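Local coordinates for PBP domain-containing protein (Vibrio parahaemolyticus, PDB 3MUQ) that is of unknown function but belongs to the periplasmic-binding-protein superfamily and probably binds a small solute between its two lobes, at residues Ala10-Thr15 and Val58-Pro63; Val87-Lys92 and Leu182-Leu187; Lys114-Ile119 and Gln165-Ser170; Ile119-Asp124 and Gly155-Met160. All coordinates share one frame; numbering follows the deposited sequence.

In the fold
The four contacts illustrate how a probable two-lobed binding protein builds each lobe locally and joins them by long strands. Contact 1 lies on one side of the chain's centre, and contacts 2, 3 and 4 cluster on the other; the centres of contacts 1 and 2 are about 30 Å apart, yet both reach the same mixed sheet. Contacts 2 and 3, about 9 Å apart between centres, share the backbone ladder of neighbouring strands 78-90 and 168-171. Contact 4, about 11 Å from contact 3 between centres, shares Ile-119 with it, and Leu-158 touches residues of contacts 2 and 3. The cleft between the lobes is probably where a solute binds, as in relatives.

Contact 1: Ala10-Thr15 and Val58-Pro63; sequences ATTTST and VMTHAP
The imidazole of His-61 meets the start of helix 13-18 with its edge. Thr-12 OG1 lies near the ring plane, 3.4 Å from His-61 CE1, and Thr-15 OG1 is also at the edge, 3.9 Å from His-61 ND1, while Ser-14 CB approaches CE1 obliquely. Tyr-198 of strand 195-203 meets the same ring, the two planes about 35° apart. The Thr-12 hydroxyl sits between its own backbone N and carbonyl carbon (chi1 77°), which carries it to Thr-15 OG1, 2.8 Å away, in a hydroxyl-hydroxyl hydrogen bond.

Behind this polar end the two strands run side by side. Met-59 N donates to Ala-10 O at 2.9 Å, and Ala-10 CB touches Val-58 CG1. Thr-11 contributes a side-chain bond as well: its OG1, anti to the backbone N, donates to Met-59 O at 2.6 Å, tilted 26° from the carbonyl plane. The selenium of Met-59 comes 4.2 Å from Thr-15 CG2.

Two adjacent parallel strands, each running at its C-terminal end into a helix N-cap, at Thr-12 and Ala-62, are typical of the alpha/beta lobe of periplasmic binding proteins, where such ends commonly border the ligand cleft.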
# COMPACT_ATOMS: atom_id res chain seq x y z
N ALA A 10 9.34 5.61 16.76
CA ALA A 10 9.53 7.05 16.57
C ALA A 10 8.77 7.47 15.32
O ALA A 10 8.88 6.82 14.27
CB ALA A 10 11.04 7.41 16.43
N THR A 11 7.99 8.54 15.43
CA THR A 11 7.33 9.08 14.24
C THR A 11 7.26 10.60 14.31
O THR A 11 7.76 11.20 15.26
CB THR A 11 5.90 8.49 14.06
OG1 THR A 11 5.43 8.75 12.72
CG2 THR A 11 4.94 9.09 15.08
N THR A 12 6.61 11.22 13.33
CA THR A 12 6.50 12.67 13.32
C THR A 12 5.31 13.20 14.13
O THR A 12 4.32 12.50 14.36
CB THR A 12 6.36 13.24 11.90
OG1 THR A 12 5.03 13.02 11.42
CG2 THR A 12 7.37 12.58 10.95
N THR A 13 5.42 14.45 14.55
CA THR A 13 4.33 15.15 15.23
C THR A 13 3.09 15.18 14.36
O THR A 13 2.00 14.91 14.84
CB THR A 13 4.75 16.58 15.61
OG1 THR A 13 6.04 16.55 16.23
CG2 THR A 13 3.74 17.19 16.57
N SER A 14 3.26 15.50 13.07
CA SER A 14 2.17 15.43 12.10
C SER A 14 1.41 14.14 12.24
O SER A 14 0.19 14.12 12.43
CB SER A 14 2.74 15.47 10.68
OG SER A 14 2.94 16.79 10.25
N THR A 15 2.15 13.04 12.13
CA THR A 15 1.57 11.70 12.14
C THR A 15 0.83 11.42 13.44
O THR A 15 -0.30 10.92 13.44
CB THR A 15 2.68 10.66 11.92
OG1 THR A 15 3.35 10.94 10.68
CG2 THR A 15 2.09 9.27 11.88
N VAL A 58 11.05 3.25 12.91
CA VAL A 58 10.61 4.60 12.63
C VAL A 58 9.56 4.66 11.53
O VAL A 58 9.52 3.80 10.63
CB VAL A 58 11.78 5.53 12.22
CG1 VAL A 58 12.87 5.59 13.31
CG2 VAL A 58 12.37 5.07 10.91
N MSE A 59 8.71 5.67 11.59
CA MSE A 59 7.72 5.90 10.55
C MSE A 59 7.73 7.37 10.19
O MSE A 59 7.36 8.21 11.00
CB MSE A 59 6.33 5.51 11.05
CG MSE A 59 5.20 5.78 10.05
SE MSE A 59 3.44 5.39 10.80
CE MSE A 59 3.68 3.48 11.18
N THR A 60 8.20 7.70 8.99
CA THR A 60 8.26 9.08 8.54
C THR A 60 7.76 9.18 7.10
O THR A 60 7.43 8.17 6.46
CB THR A 60 9.70 9.65 8.64
OG1 THR A 60 10.60 8.81 7.90
CG2 THR A 60 10.18 9.69 10.08
N HIS A 61 7.69 10.41 6.59
CA HIS A 61 7.26 10.63 5.21
C HIS A 61 8.22 11.61 4.54
O HIS A 61 7.81 12.68 4.07
CB HIS A 61 5.82 11.14 5.18
CG HIS A 61 5.55 12.28 6.11
ND1 HIS A 61 5.20 12.09 7.43
CD2 HIS A 61 5.58 13.62 5.92
CE1 HIS A 61 5.03 13.27 8.01
NE2 HIS A 61 5.25 14.21 7.12
N ALA A 62 9.51 11.24 4.52
CA ALA A 62 10.60 12.06 3.98
C ALA A 62 11.57 11.16 3.23
O ALA A 62 12.59 10.75 3.78
CB ALA A 62 11.32 12.80 5.12
N PRO A 63 11.24 10.85 1.97
CA PRO A 63 12.00 9.91 1.13
C PRO A 63 13.51 10.18 1.08
O PRO A 63 14.30 9.23 1.08
CB PRO A 63 11.38 10.09 -0.27
CG PRO A 63 9.99 10.57 -0.01
CD PRO A 63 10.05 11.39 1.27

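Contact 2: Val87-Lys92 and Leu182-Leu187; sequences VIVGPK and LDLEIL
Gly-90 leaves a hollow in its strand that Leu-187 fills: Leu-187 CD1 rests 3.7 Å from Gly-90 CA, and the same methyl lies against Pro-91 O. Leu-184 supplies a second bump, its CD2 laid on the Gly-90 carbonyl carbon and its CD1 4.1 Å from Val-89 CG2, the two side chains crossing at about a right angle. Ile-186 fits the groove between alternate valines, with its CG1 4.1 Å from Val-87 CG2 and also touching Val-89 CG1; Trp-175 of helix 172-178 packs on both Ile-186 and Val-89.

The backbones beneath are closely knit. Gly-90 and Glu-185 exchange two hydrogen bonds, and Leu-187 N donates to Ile-88 O at 2.8 Å. Past the end of strand 78-90, Lys-92, bent at its last torsion (chi4 -45°), brings NZ to 3.0 Å from Glu-185 OE2 in a salt bridge, with its methylene chain crossing the carboxylate. A water accepts from Lys-92 N and donates to the carbonyl O of Asp-183, the residue at the centre of an inverse gamma turn.

With the short strand axes at 121°, this is a strongly twisted antiparallel pair, in which the short strand 185-188 lies beside the end of the long strand 78-90.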
# COMPACT_ATOMS: atom_id res chain seq x y z
N VAL A 87 -5.25 16.89 -3.82
CA VAL A 87 -5.39 17.93 -4.84
C VAL A 87 -6.41 18.97 -4.40
O VAL A 87 -7.27 18.67 -3.57
CB VAL A 87 -5.82 17.34 -6.21
CG1 VAL A 87 -4.80 16.31 -6.71
CG2 VAL A 87 -7.22 16.74 -6.12
N ILE A 88 -6.30 20.17 -4.95
CA ILE A 88 -7.26 21.23 -4.66
C ILE A 88 -8.18 21.33 -5.86
O ILE A 88 -7.73 21.59 -6.98
CB ILE A 88 -6.60 22.61 -4.44
CG1 ILE A 88 -5.53 22.56 -3.35
CG2 ILE A 88 -7.67 23.68 -4.14
CD1 ILE A 88 -6.01 22.00 -1.99
N VAL A 89 -9.46 21.11 -5.64
CA VAL A 89 -10.43 21.21 -6.72
C VAL A 89 -11.35 22.40 -6.49
O VAL A 89 -11.48 22.89 -5.36
CB VAL A 89 -11.24 19.92 -6.86
CG1 VAL A 89 -10.27 18.70 -6.87
CG2 VAL A 89 -12.26 19.81 -5.75
N GLY A 90 -11.96 22.89 -7.56
CA GLY A 90 -12.85 24.03 -7.48
C GLY A 90 -13.57 24.27 -8.79
O GLY A 90 -13.47 23.46 -9.70
N PRO A 91 -14.29 25.40 -8.89
CA PRO A 91 -15.07 25.64 -10.11
C PRO A 91 -14.11 25.86 -11.26
O PRO A 91 -13.04 26.45 -11.07
CB PRO A 91 -15.83 26.94 -9.80
CG PRO A 91 -15.85 27.02 -8.29
CD PRO A 91 -14.54 26.41 -7.85
N LYS A 92 -14.49 25.40 -12.45
CA LYS A 92 -13.65 25.58 -13.62
C LYS A 92 -13.25 27.06 -13.78
O LYS A 92 -12.14 27.37 -14.19
CB LYS A 92 -14.36 25.07 -14.88
CG LYS A 92 -13.46 24.99 -16.10
CD LYS A 92 -14.22 24.48 -17.33
CE LYS A 92 -13.30 23.72 -18.27
NZ LYS A 92 -12.00 24.42 -18.50
N LEU A 182 -19.22 15.80 -10.93
CA LEU A 182 -18.88 17.06 -10.28
C LEU A 182 -18.66 18.17 -11.30
O LEU A 182 -18.01 17.97 -12.32
CB LEU A 182 -17.63 16.90 -9.40
CG LEU A 182 -17.78 15.88 -8.26
CD1 LEU A 182 -16.43 15.53 -7.61
CD2 LEU A 182 -18.79 16.39 -7.24
N ASP A 183 -19.20 19.35 -11.03
CA ASP A 183 -18.93 20.51 -11.87
C ASP A 183 -17.72 21.24 -11.31
O ASP A 183 -17.82 22.40 -10.92
CB ASP A 183 -20.12 21.48 -11.88
CG ASP A 183 -21.30 20.95 -12.68
OD1 ASP A 183 -21.16 19.93 -13.39
OD2 ASP A 183 -22.38 21.57 -12.61
N LEU A 184 -16.60 20.53 -11.25
CA LEU A 184 -15.37 21.05 -10.66
C LEU A 184 -14.22 20.51 -11.50
O LEU A 184 -14.41 19.60 -12.30
CB LEU A 184 -15.22 20.52 -9.23
CG LEU A 184 -16.35 20.74 -8.22
CD1 LEU A 184 -16.14 19.84 -6.99
CD2 LEU A 184 -16.46 22.20 -7.83
N GLU A 185 -13.03 21.06 -11.28
CA GLU A 185 -11.79 20.57 -11.88
C GLU A 185 -10.71 20.57 -10.80
O GLU A 185 -10.86 21.24 -9.77
CB GLU A 185 -11.31 21.53 -12.97
CG GLU A 185 -11.88 21.31 -14.33
CD GLU A 185 -11.35 22.33 -15.34
OE1 GLU A 185 -10.73 23.35 -14.93
OE2 GLU A 185 -11.57 22.12 -16.56
N ILE A 186 -9.62 19.86 -11.06
CA ILE A 186 -8.40 20.04 -10.28
C ILE A 186 -7.81 21.40 -10.64
O ILE A 186 -7.53 21.67 -11.82
CB ILE A 186 -7.38 18.94 -10.58
CG1 ILE A 186 -7.87 17.58 -10.07
CG2 ILE A 186 -6.02 19.28 -9.94
CD1 ILE A 186 -6.98 16.44 -10.50
N LEU A 187 -7.61 22.26 -9.65
CA LEU A 187 -7.13 23.60 -9.96
C LEU A 187 -5.71 23.80 -9.46
O LEU A 187 -5.01 24.68 -9.95
CB LEU A 187 -8.04 24.68 -9.37
CG LEU A 187 -9.44 24.82 -9.95
CD1 LEU A 187 -10.19 25.89 -9.20
CD2 LEU A 187 -9.38 25.14 -11.44
O HOH W 1 -17.47 24.91 -12.67

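Contact 3: Lys114-Ile119 and Gln165-Ser170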
# COMPACT_ATOMS: atom_id res chain seq x y z
N LYS A 114 -10.14 36.17 -0.27
CA LYS A 114 -11.18 36.52 -1.23
C LYS A 114 -12.55 36.05 -0.74
O LYS A 114 -13.58 36.29 -1.38
CB LYS A 114 -10.86 35.96 -2.62
CG LYS A 114 -9.52 36.41 -3.16
CD LYS A 114 -9.61 36.72 -4.64
CE LYS A 114 -8.24 36.82 -5.28
NZ LYS A 114 -8.33 36.72 -6.76
N ASN A 115 -12.56 35.42 0.42
CA ASN A 115 -13.79 34.85 0.95
C ASN A 115 -14.53 34.02 -0.12
O ASN A 115 -15.76 34.12 -0.29
CB ASN A 115 -14.69 35.93 1.53
CG ASN A 115 -15.81 35.35 2.35
OD1 ASN A 115 -15.61 34.42 3.14
ND2 ASN A 115 -17.02 35.86 2.14
N ALA A 116 -13.77 33.21 -0.84
CA ALA A 116 -14.33 32.21 -1.74
C ALA A 116 -14.99 31.09 -0.93
O ALA A 116 -14.73 30.93 0.26
CB ALA A 116 -13.23 31.63 -2.61
N THR A 117 -15.83 30.30 -1.57
CA THR A 117 -16.47 29.20 -0.87
C THR A 117 -15.48 28.03 -0.70
O THR A 117 -14.81 27.63 -1.65
CB THR A 117 -17.78 28.78 -1.57
OG1 THR A 117 -18.74 29.84 -1.44
CG2 THR A 117 -18.35 27.51 -0.93
N PHE A 118 -15.38 27.51 0.53
CA PHE A 118 -14.49 26.38 0.82
C PHE A 118 -15.20 25.36 1.69
O PHE A 118 -15.71 25.68 2.76
CB PHE A 118 -13.21 26.85 1.52
CG PHE A 118 -12.20 25.77 1.68
CD1 PHE A 118 -11.18 25.61 0.74
CD2 PHE A 118 -12.27 24.88 2.75
CE1 PHE A 118 -10.26 24.59 0.87
CE2 PHE A 118 -11.35 23.87 2.89
CZ PHE A 118 -10.35 23.72 1.95
N ILE A 119 -15.24 24.12 1.22
CA ILE A 119 -15.94 23.08 1.96
C ILE A 119 -14.93 22.22 2.71
O ILE A 119 -14.04 21.62 2.11
CB ILE A 119 -16.75 22.17 1.01
CG1 ILE A 119 -17.55 23.00 -0.01
CG2 ILE A 119 -17.64 21.21 1.84
CD1 ILE A 119 -18.42 24.09 0.61
N GLN A 165 -20.47 25.42 -5.86
CA GLN A 165 -19.34 25.93 -6.65
C GLN A 165 -18.24 26.49 -5.76
O GLN A 165 -17.88 27.66 -5.84
CB GLN A 165 -19.82 27.00 -7.65
CG GLN A 165 -20.63 26.40 -8.80
CD GLN A 165 -19.79 25.46 -9.64
OE1 GLN A 165 -18.95 25.90 -10.44
NE2 GLN A 165 -19.99 24.15 -9.47
N GLY A 166 -17.71 25.64 -4.89
CA GLY A 166 -16.62 26.06 -4.03
C GLY A 166 -15.38 25.20 -4.17
O GLY A 166 -15.34 24.24 -4.94
N TYR A 167 -14.35 25.57 -3.41
CA TYR A 167 -13.09 24.85 -3.40
C TYR A 167 -13.10 23.81 -2.28
O TYR A 167 -13.78 23.97 -1.28
CB TYR A 167 -11.94 25.82 -3.14
CG TYR A 167 -11.74 26.84 -4.25
CD1 TYR A 167 -10.84 26.60 -5.29
CD2 TYR A 167 -12.45 28.03 -4.26
CE1 TYR A 167 -10.66 27.54 -6.31
CE2 TYR A 167 -12.27 28.98 -5.26
CZ TYR A 167 -11.37 28.73 -6.28
OH TYR A 167 -11.20 29.67 -7.27
N THR A 168 -12.33 22.75 -2.47
CA THR A 168 -12.04 21.82 -1.38
C THR A 168 -10.70 21.11 -1.64
O THR A 168 -10.17 21.14 -2.76
CB THR A 168 -13.19 20.80 -1.17
OG1 THR A 168 -13.08 20.19 0.13
CG2 THR A 168 -13.18 19.70 -2.23
N MSE A 169 -10.15 20.50 -0.60
CA MSE A 169 -9.00 19.60 -0.76
C MSE A 169 -9.45 18.16 -0.70
O MSE A 169 -10.11 17.74 0.26
CB MSE A 169 -7.97 19.84 0.35
CG MSE A 169 -6.70 19.02 0.16
SE MSE A 169 -5.45 19.33 1.61
CE MSE A 169 -6.23 18.17 2.96
N SER A 170 -9.11 17.39 -1.73
CA SER A 170 -9.53 15.99 -1.80
C SER A 170 -8.36 15.06 -2.00
O SER A 170 -7.36 15.46 -2.60
CB SER A 170 -10.46 15.81 -3.00
OG SER A 170 -10.93 14.47 -3.09
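A single backbone bridge couples Phe-118 to Tyr-167: Tyr-167 N donates to Thr-117 O at 2.7 Å, and Ile-119 N returns a bond to Tyr-167 O at 2.9 Å. The Phe-118 ring, its CG anti to the backbone N (chi1 -173°), covers that second junction with one face, which receives Tyr-167 O, 3.7 Å from Phe-118 CD1, and Thr-168 CA, 4.0 Å from Phe-118 CE1. The Tyr-167 side chain runs almost perpendicular to that of Phe-118, although the two ring planes are nearly parallel; the tyrosine turns an edge to Thr-117 O, which lies in its plane 3.5 Å from Tyr-167 CD2.

Both segments leave a helix through a Schellman motif, at Asn-115 and Gln-165, and then enter a strand; their bridge joins the small parallel sheet of strands 118-120 and 147-149 to the large mixed sheet, in which strand 168-171 pairs with 78-90.

Ala-116 CB leans obliquely on the tyrosine ring, 3.9 Å from Tyr-167 CE2, while the phenol oxygen reaches Asp-94 and Ala-96. Thr-117 CG2 settles against Gly-166 CA, a close fit that the missing side chain allows. At the far end, Thr-168 OG1, anti to its own backbone N, donates to Ile-119 O at 2.6 Å, tilted 17° from that carbonyl's plane.

Contact 4: Ile119-Asp124 and Gly155-Met160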
# COMPACT_ATOMS: atom_id res chain seq x y z
N ILE A 119 -15.24 24.12 1.22
CA ILE A 119 -15.94 23.08 1.96
C ILE A 119 -14.93 22.22 2.71
O ILE A 119 -14.04 21.62 2.11
CB ILE A 119 -16.75 22.17 1.01
CG1 ILE A 119 -17.55 23.00 -0.01
CG2 ILE A 119 -17.64 21.21 1.84
CD1 ILE A 119 -18.42 24.09 0.61
N SER A 120 -15.07 22.17 4.03
CA SER A 120 -14.23 21.28 4.84
C SER A 120 -15.05 20.06 5.27
O SER A 120 -16.25 20.17 5.53
CB SER A 120 -13.70 22.02 6.07
OG SER A 120 -13.19 21.08 7.00
N ARG A 121 -14.40 18.91 5.33
CA ARG A 121 -15.03 17.71 5.85
C ARG A 121 -15.48 17.91 7.31
O ARG A 121 -16.53 17.42 7.71
CB ARG A 121 -14.08 16.52 5.73
CG ARG A 121 -13.82 16.13 4.28
CD ARG A 121 -12.95 14.90 4.18
NE ARG A 121 -13.45 13.78 4.97
CZ ARG A 121 -12.96 12.55 4.88
NH1 ARG A 121 -11.98 12.28 4.02
NH2 ARG A 121 -13.45 11.58 5.64
N GLY A 122 -14.68 18.64 8.09
CA GLY A 122 -15.05 18.97 9.47
C GLY A 122 -15.43 17.76 10.31
O GLY A 122 -16.29 17.83 11.17
N ASP A 123 -14.78 16.63 10.04
CA ASP A 123 -15.16 15.36 10.67
C ASP A 123 -13.98 14.67 11.39
O ASP A 123 -14.08 13.49 11.78
CB ASP A 123 -15.76 14.42 9.61
CG ASP A 123 -14.72 13.93 8.61
OD1 ASP A 123 -13.60 14.51 8.59
OD2 ASP A 123 -15.02 12.97 7.85
N ASP A 124 -12.88 15.39 11.55
CA ASP A 124 -11.68 14.88 12.24
C ASP A 124 -11.00 13.69 11.58
O ASP A 124 -10.22 12.98 12.21
CB ASP A 124 -11.99 14.54 13.70
CG ASP A 124 -12.44 15.75 14.48
OD1 ASP A 124 -11.73 16.78 14.42
OD2 ASP A 124 -13.49 15.67 15.14
N GLY A 155 -16.64 12.09 -0.27
CA GLY A 155 -17.60 12.13 -1.36
C GLY A 155 -18.67 13.22 -1.19
O GLY A 155 -18.85 14.06 -2.06
N PRO A 156 -19.39 13.19 -0.06
CA PRO A 156 -20.41 14.22 0.22
C PRO A 156 -19.80 15.62 0.24
O PRO A 156 -20.44 16.57 -0.21
CB PRO A 156 -20.93 13.83 1.61
CG PRO A 156 -20.74 12.29 1.63
CD PRO A 156 -19.41 12.10 0.94
N THR A 157 -18.58 15.75 0.75
CA THR A 157 -17.85 17.01 0.72
C THR A 157 -17.65 17.48 -0.73
O THR A 157 -17.95 18.63 -1.05
CB THR A 157 -16.50 16.91 1.48
OG1 THR A 157 -16.78 16.66 2.86
CG2 THR A 157 -15.70 18.21 1.36
N LEU A 158 -17.19 16.59 -1.61
CA LEU A 158 -17.13 16.92 -3.04
C LEU A 158 -18.49 17.35 -3.62
O LEU A 158 -18.58 18.36 -4.35
CB LEU A 158 -16.53 15.76 -3.85
CG LEU A 158 -15.01 15.55 -3.65
CD1 LEU A 158 -14.54 14.22 -4.25
CD2 LEU A 158 -14.19 16.72 -4.20
N ASN A 159 -19.55 16.58 -3.33
CA ASN A 159 -20.89 16.90 -3.82
C ASN A 159 -21.29 18.29 -3.36
O ASN A 159 -21.89 19.06 -4.11
CB ASN A 159 -21.93 15.87 -3.33
CG ASN A 159 -21.70 14.48 -3.92
OD1 ASN A 159 -21.18 14.35 -5.02
ND2 ASN A 159 -22.08 13.44 -3.17
N MSE A 160 -20.95 18.61 -2.11
CA MSE A 160 -21.26 19.93 -1.58
C MSE A 160 -20.47 21.01 -2.33
O MSE A 160 -21.02 22.05 -2.70
CB MSE A 160 -20.97 19.98 -0.07
CG MSE A 160 -21.53 21.22 0.63
SE MSE A 160 -23.50 21.32 0.53
CE MSE A 160 -23.86 19.60 1.31
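A helix-on-sheet layer of an alpha/beta lobe is built where Ile-119 of strand 118-120 and Arg-121 just beyond it meet Thr-157 on helix 154-163. The two branches of Thr-157 divide the work. Its methyl CG2 stands anti to the backbone N, with OG1 beside that N (chi1 -64°), and CG2 lies 3.6 Å from Ile-119 CG2, the side chains sliding past each other in opposite directions. The other branch, OG1, is bound to Gly-153 O one turn earlier in the chain, and it touches Arg-121 CG at 3.3 Å where the arginine side chain runs squarely across the threonine. Met-160, one turn on, adds its CB, 4.0 Å from Ile-119 CG2, before its chain bends off.

Arg-121 then leaves the helix behind. A bend at chi3 (52°) turns its guanidinium back over its own loop, where NH2 donates to Asp-123 OD2 at 3.0 Å in a salt bridge, through the syn lone pair, with the oxygen 15° out of the guanidinium plane; NE adds a weak, long bond to the same atom. NH1 hydrogen-bonds O of Leu-237, the C-terminal residue, so the group is held from two directions.

The loop turns at Gly-122, whose phi is positive, and Asp-123 OD1 bonds Ser-125 just before helix 126-138. The result is a strand-loop-helix passage with a positive-phi glycine at its turn, in a lobe whose loops may border the binding cleft in relatives.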